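PDB 5F7U: cycloalternan-forming enzyme, which is a multidomain member of glycosyl hydrolase family 31, with a TIM barrel flanked by beta-rich domains and a family 6 carbohydrate-binding module. Local coordinates for residues Y251-R256 / I260-K265; A287-V292 / G298-S303. The protein carries 1 engineered substitution. One frame throughout, in Å; residues are numbered along the deposited sequence.

Contact 1 of 2, residues Y251-R256 / I260-K265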
# COMPACT_ATOMS: atom_id res chain seq x y z
N TYR A 251 10.63 7.06 1.70
CA TYR A 251 9.31 6.45 1.68
C TYR A 251 9.38 4.95 1.58
O TYR A 251 10.36 4.41 1.06
CB TYR A 251 8.53 6.96 0.47
CG TYR A 251 8.47 8.46 0.35
CD1 TYR A 251 7.71 9.23 1.24
CD2 TYR A 251 9.13 9.13 -0.69
CE1 TYR A 251 7.63 10.62 1.10
CE2 TYR A 251 9.05 10.51 -0.84
CZ TYR A 251 8.29 11.25 0.06
OH TYR A 251 8.23 12.62 -0.08
N GLY A 252 8.33 4.27 2.03
CA GLY A 252 8.20 2.83 1.84
C GLY A 252 8.56 2.05 3.09
O GLY A 252 7.95 2.24 4.12
N PHE A 253 9.60 1.21 2.98
CA PHE A 253 10.05 0.30 4.06
C PHE A 253 9.03 -0.77 4.43
O PHE A 253 9.04 -1.31 5.55
CB PHE A 253 10.50 1.06 5.33
CG PHE A 253 11.57 2.10 5.08
CD1 PHE A 253 11.22 3.41 4.74
CD2 PHE A 253 12.93 1.79 5.24
CE1 PHE A 253 12.19 4.39 4.55
CE2 PHE A 253 13.92 2.78 5.07
CZ PHE A 253 13.55 4.09 4.72
N GLY A 254 8.15 -1.10 3.49
CA GLY A 254 7.01 -1.96 3.81
C GLY A 254 5.80 -1.16 4.23
O GLY A 254 5.54 -0.08 3.67
N GLU A 255 5.04 -1.70 5.17
CA GLU A 255 3.80 -1.08 5.61
C GLU A 255 4.09 -0.41 6.96
O GLU A 255 4.47 -1.09 7.93
CB GLU A 255 2.73 -2.16 5.72
CG GLU A 255 1.39 -1.64 6.20
CD GLU A 255 0.37 -2.76 6.31
OE1 GLU A 255 0.78 -3.87 6.71
OE2 GLU A 255 -0.81 -2.51 5.99
N ARG A 256 3.98 0.91 7.01
CA ARG A 256 4.38 1.68 8.20
C ARG A 256 3.22 2.53 8.67
O ARG A 256 2.53 3.15 7.85
CB ARG A 256 5.62 2.54 7.88
CG ARG A 256 6.84 1.72 7.40
CD ARG A 256 7.39 0.89 8.55
NE ARG A 256 8.35 -0.12 8.13
CZ ARG A 256 9.05 -0.87 8.97
NH1 ARG A 256 8.94 -0.69 10.29
NH2 ARG A 256 9.88 -1.77 8.49
N ILE A 260 4.65 8.46 6.86
CA ILE A 260 5.00 8.08 5.48
C ILE A 260 6.44 8.46 5.08
O ILE A 260 6.98 7.93 4.12
CB ILE A 260 3.95 8.54 4.43
CG1 ILE A 260 3.78 10.06 4.41
CG2 ILE A 260 2.62 7.82 4.70
CD1 ILE A 260 4.67 10.78 3.43
N ASN A 261 7.03 9.40 5.81
CA ASN A 261 8.39 9.84 5.54
C ASN A 261 9.25 9.46 6.75
O ASN A 261 9.12 10.04 7.81
CB ASN A 261 8.40 11.36 5.31
CG ASN A 261 9.80 11.93 5.16
OD1 ASN A 261 10.81 11.21 5.21
ND2 ASN A 261 9.87 13.24 5.01
N GLN A 262 10.14 8.49 6.57
CA GLN A 262 10.90 7.93 7.68
C GLN A 262 12.12 8.73 8.09
O GLN A 262 12.85 8.31 8.98
CB GLN A 262 11.30 6.47 7.37
CG GLN A 262 10.10 5.52 7.20
CD GLN A 262 9.29 5.30 8.47
OE1 GLN A 262 9.81 5.39 9.58
NE2 GLN A 262 8.01 5.00 8.31
N ARG A 263 12.36 9.90 7.50
CA ARG A 263 13.50 10.71 7.95
C ARG A 263 13.39 10.99 9.45
O ARG A 263 12.34 11.39 9.93
CB ARG A 263 13.65 12.02 7.16
CG ARG A 263 15.04 12.65 7.36
CD ARG A 263 15.13 14.10 6.86
NE ARG A 263 16.52 14.53 6.99
CZ ARG A 263 17.45 14.27 6.07
NH1 ARG A 263 17.13 13.61 4.95
NH2 ARG A 263 18.71 14.65 6.28
N GLY A 264 14.47 10.72 10.18
CA GLY A 264 14.54 10.87 11.63
C GLY A 264 14.39 9.57 12.40
O GLY A 264 14.68 9.55 13.61
N LYS A 265 13.94 8.51 11.73
CA LYS A 265 13.60 7.24 12.39
C LYS A 265 14.68 6.18 12.17
O LYS A 265 15.34 6.15 11.12
CB LYS A 265 12.29 6.65 11.83
CG LYS A 265 11.02 7.50 11.92
CD LYS A 265 10.43 7.43 13.31
CE LYS A 265 9.07 8.12 13.37
NZ LYS A 265 8.78 8.42 14.81
O HOH W 1 7.27 4.60 5.43
O HOH W 2 6.04 5.82 2.80

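Contact 2 of 2, residues A287-V292 / G298-S303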
# COMPACT_ATOMS: atom_id res chain seq x y z
N ALA A 287 7.17 -5.97 6.58
CA ALA A 287 8.41 -5.17 6.63
C ALA A 287 9.24 -5.51 5.42
O ALA A 287 9.49 -6.69 5.16
CB ALA A 287 9.19 -5.49 7.90
N VAL A 288 9.68 -4.49 4.71
CA VAL A 288 10.37 -4.70 3.41
C VAL A 288 11.61 -3.82 3.42
O VAL A 288 11.50 -2.63 3.69
CB VAL A 288 9.46 -4.27 2.24
CG1 VAL A 288 10.21 -4.41 0.92
CG2 VAL A 288 8.14 -5.07 2.23
N PRO A 289 12.80 -4.38 3.13
CA PRO A 289 14.03 -3.55 3.17
C PRO A 289 14.25 -2.79 1.85
O PRO A 289 15.27 -2.96 1.19
CB PRO A 289 15.13 -4.60 3.43
CG PRO A 289 14.61 -5.82 2.68
CD PRO A 289 13.10 -5.80 2.84
N PHE A 290 13.27 -1.97 1.48
CA PHE A 290 13.27 -1.20 0.26
C PHE A 290 12.69 0.16 0.60
O PHE A 290 11.64 0.23 1.22
CB PHE A 290 12.39 -1.88 -0.80
CG PHE A 290 12.11 -1.04 -2.03
CD1 PHE A 290 13.14 -0.49 -2.82
CD2 PHE A 290 10.79 -0.86 -2.45
CE1 PHE A 290 12.86 0.25 -3.97
CE2 PHE A 290 10.49 -0.12 -3.61
CZ PHE A 290 11.53 0.43 -4.37
N PHE A 291 13.39 1.21 0.20
CA PHE A 291 12.82 2.55 0.27
C PHE A 291 12.98 3.31 -1.03
O PHE A 291 13.86 3.01 -1.84
CB PHE A 291 13.39 3.36 1.46
CG PHE A 291 14.82 3.82 1.30
CD1 PHE A 291 15.12 4.96 0.53
CD2 PHE A 291 15.87 3.15 1.94
CE1 PHE A 291 16.43 5.39 0.39
CE2 PHE A 291 17.18 3.59 1.81
CZ PHE A 291 17.46 4.71 1.03
N VAL A 292 12.12 4.30 -1.21
CA VAL A 292 12.21 5.21 -2.35
C VAL A 292 12.45 6.60 -1.81
O VAL A 292 11.75 7.04 -0.88
CB VAL A 292 10.90 5.19 -3.18
CG1 VAL A 292 10.91 6.29 -4.24
CG2 VAL A 292 10.71 3.82 -3.82
N GLY A 298 15.70 4.46 -5.59
CA GLY A 298 15.32 3.50 -4.57
C GLY A 298 16.54 2.74 -4.11
O GLY A 298 17.55 2.67 -4.82
N MET A 299 16.46 2.17 -2.90
CA MET A 299 17.54 1.30 -2.41
C MET A 299 16.89 0.05 -1.87
O MET A 299 15.99 0.15 -1.06
CB MET A 299 18.35 1.97 -1.29
CG MET A 299 19.51 1.11 -0.77
SD MET A 299 20.62 2.01 0.36
CE MET A 299 21.42 3.15 -0.77
N TYR A 300 17.38 -1.10 -2.31
CA TYR A 300 16.85 -2.39 -1.87
C TYR A 300 18.00 -3.22 -1.34
O TYR A 300 18.95 -3.50 -2.06
CB TYR A 300 16.14 -3.11 -3.04
CG TYR A 300 15.75 -4.54 -2.72
CD1 TYR A 300 15.03 -4.84 -1.55
CD2 TYR A 300 16.12 -5.60 -3.57
CE1 TYR A 300 14.68 -6.15 -1.25
CE2 TYR A 300 15.75 -6.92 -3.28
CZ TYR A 300 15.04 -7.17 -2.11
OH TYR A 300 14.68 -8.46 -1.80
N VAL A 301 17.91 -3.62 -0.06
CA VAL A 301 18.94 -4.50 0.52
C VAL A 301 18.36 -5.90 0.40
O VAL A 301 17.35 -6.22 1.03
CB VAL A 301 19.29 -4.13 1.98
CG1 VAL A 301 20.29 -5.12 2.61
CG2 VAL A 301 19.88 -2.72 2.04
N ASN A 302 19.01 -6.71 -0.44
CA ASN A 302 18.52 -8.03 -0.81
C ASN A 302 18.93 -9.07 0.21
O ASN A 302 19.96 -9.74 0.06
CB ASN A 302 19.03 -8.41 -2.22
CG ASN A 302 18.50 -9.77 -2.68
OD1 ASN A 302 17.47 -10.24 -2.20
ND2 ASN A 302 19.23 -10.41 -3.59
N SER A 303 18.14 -9.17 1.28
CA SER A 303 18.36 -10.17 2.32
C SER A 303 17.10 -10.28 3.16
O SER A 303 16.44 -9.28 3.42
CB SER A 303 19.48 -9.72 3.27
OG SER A 303 19.72 -10.73 4.25

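Contact 1 of 2, residues Y251-R256 / I260-K265
The carbonyl oxygen of Phe253 is gripped by two nitrogens of Arg256, and both residues lean on Gln262 across the contact. Arg256 NE reaches Phe253 O at 2.9 Å from well above the carbonyl plane, while Arg256 NH2 reaches the same Phe253 O at 3.1 Å within that plane. The grip is side-on, through NE and NH2, with the oxygen in the guanidinium plane, and NH2 also bonds Glu268 O. Gln262 runs past the Phe253 ring in the opposite direction, its CG 3.4 Å from Phe253 CD1. A bend at chi2 (-66°) turns its amide toward Arg256, with its plane 74° from the phenyl ring; Gln262 NE2 ends 3.5 Å from Arg256 CB.

No direct hydrogen bond joins the two segments; two waters do the work. One donates to Gly252 O and accepts from Gln262 NE2. The other accepts from Gly252 N and donates to Ile260 O, its oxygen 2.7 Å from Ile260 O. Ile260 O also sits at the edge of the Tyr251 ring, 3.2 Å from Tyr251 CD1, and Ile260 CD1 lies alongside Tyr251 CE1 at 3.8 Å. The tyrosine hydroxyl bonds Arg734 O. Asn261 OD1 closes an Asx turn onto Arg263 N, leading into the type II turn Gln262-Lys265, and Asn261 ND2 goes to Asp735. This is a loop folded back on the strand preceding it, in the galactose mutarotase-like domain: bridging waters supply the polar links between the segments, and the arginine ties down the backbone at the corner at Phe253.

Contact 2 of 2, residues A287-V292 / G298-S303
Phe291 and Met299 pack closely at the middle of the paired strands, a hydrogen-bonded antiparallel pair with side chains side by side. Met299 N bonds Phe291 O at 2.9 Å, and Phe291 N returns the bond to Met299 O at 3.1 Å. With CG between its own backbone N and carbonyl carbon (chi1 72°), the Phe291 ring swings toward the neighbouring strand and presents one face to Met299 CB, a CH-pi contact 4.0 Å from the ring centroid. The sulfur adds an oblique Met-aromatic contact. On the other face of the sheet Phe290 packs against Tyr300 CB, and its ring edge meets Met299 O. Pro289 is the other tight spot: Val301 N bonds Pro289 O at 3.0 Å, Pro289 CG comes within 3.2 Å of Val301 O and lies beside Tyr300 CE1, and Pro289 O touches the edge of the Tyr300 ring, 3.3 Å from Tyr300 CD1. The loose side begins at the partly exposed Asn302 and Ser303, where Ser303 O is 4.0 Å from Pro289 CG and Asn302 turns away to Asp334. The whole is a beta hairpin of the N-terminal galactose mutarotase-like domain, its first strand cornered by an inverse gamma turn at Pro289.

Contacts 1 and 2 have centres about 11 Å apart and share a sheet in which strand 287-293 lies between 250-254 and 297-301. Two probable backbone hydrogen bonds stitch them together: Tyr251 N to Val292 O at 2.8 Å and Phe253 N to Phe290 O at 2.9 Å. Side chains meet as well, Phe253 CZ lying 3.3 Å from Phe291 CB, with the two ring planes about 20° apart. Each contact also meets a helix outside the sheet: contact 1 packs Tyr251 and Ile260 on helix 607-622, whereas Phe290 and Tyr300 of contact 2 meet Tyr350 of helix 343-354. A bound magnesium ion lies about 12 Å from the Phe290 side chain, too far for direct coordination.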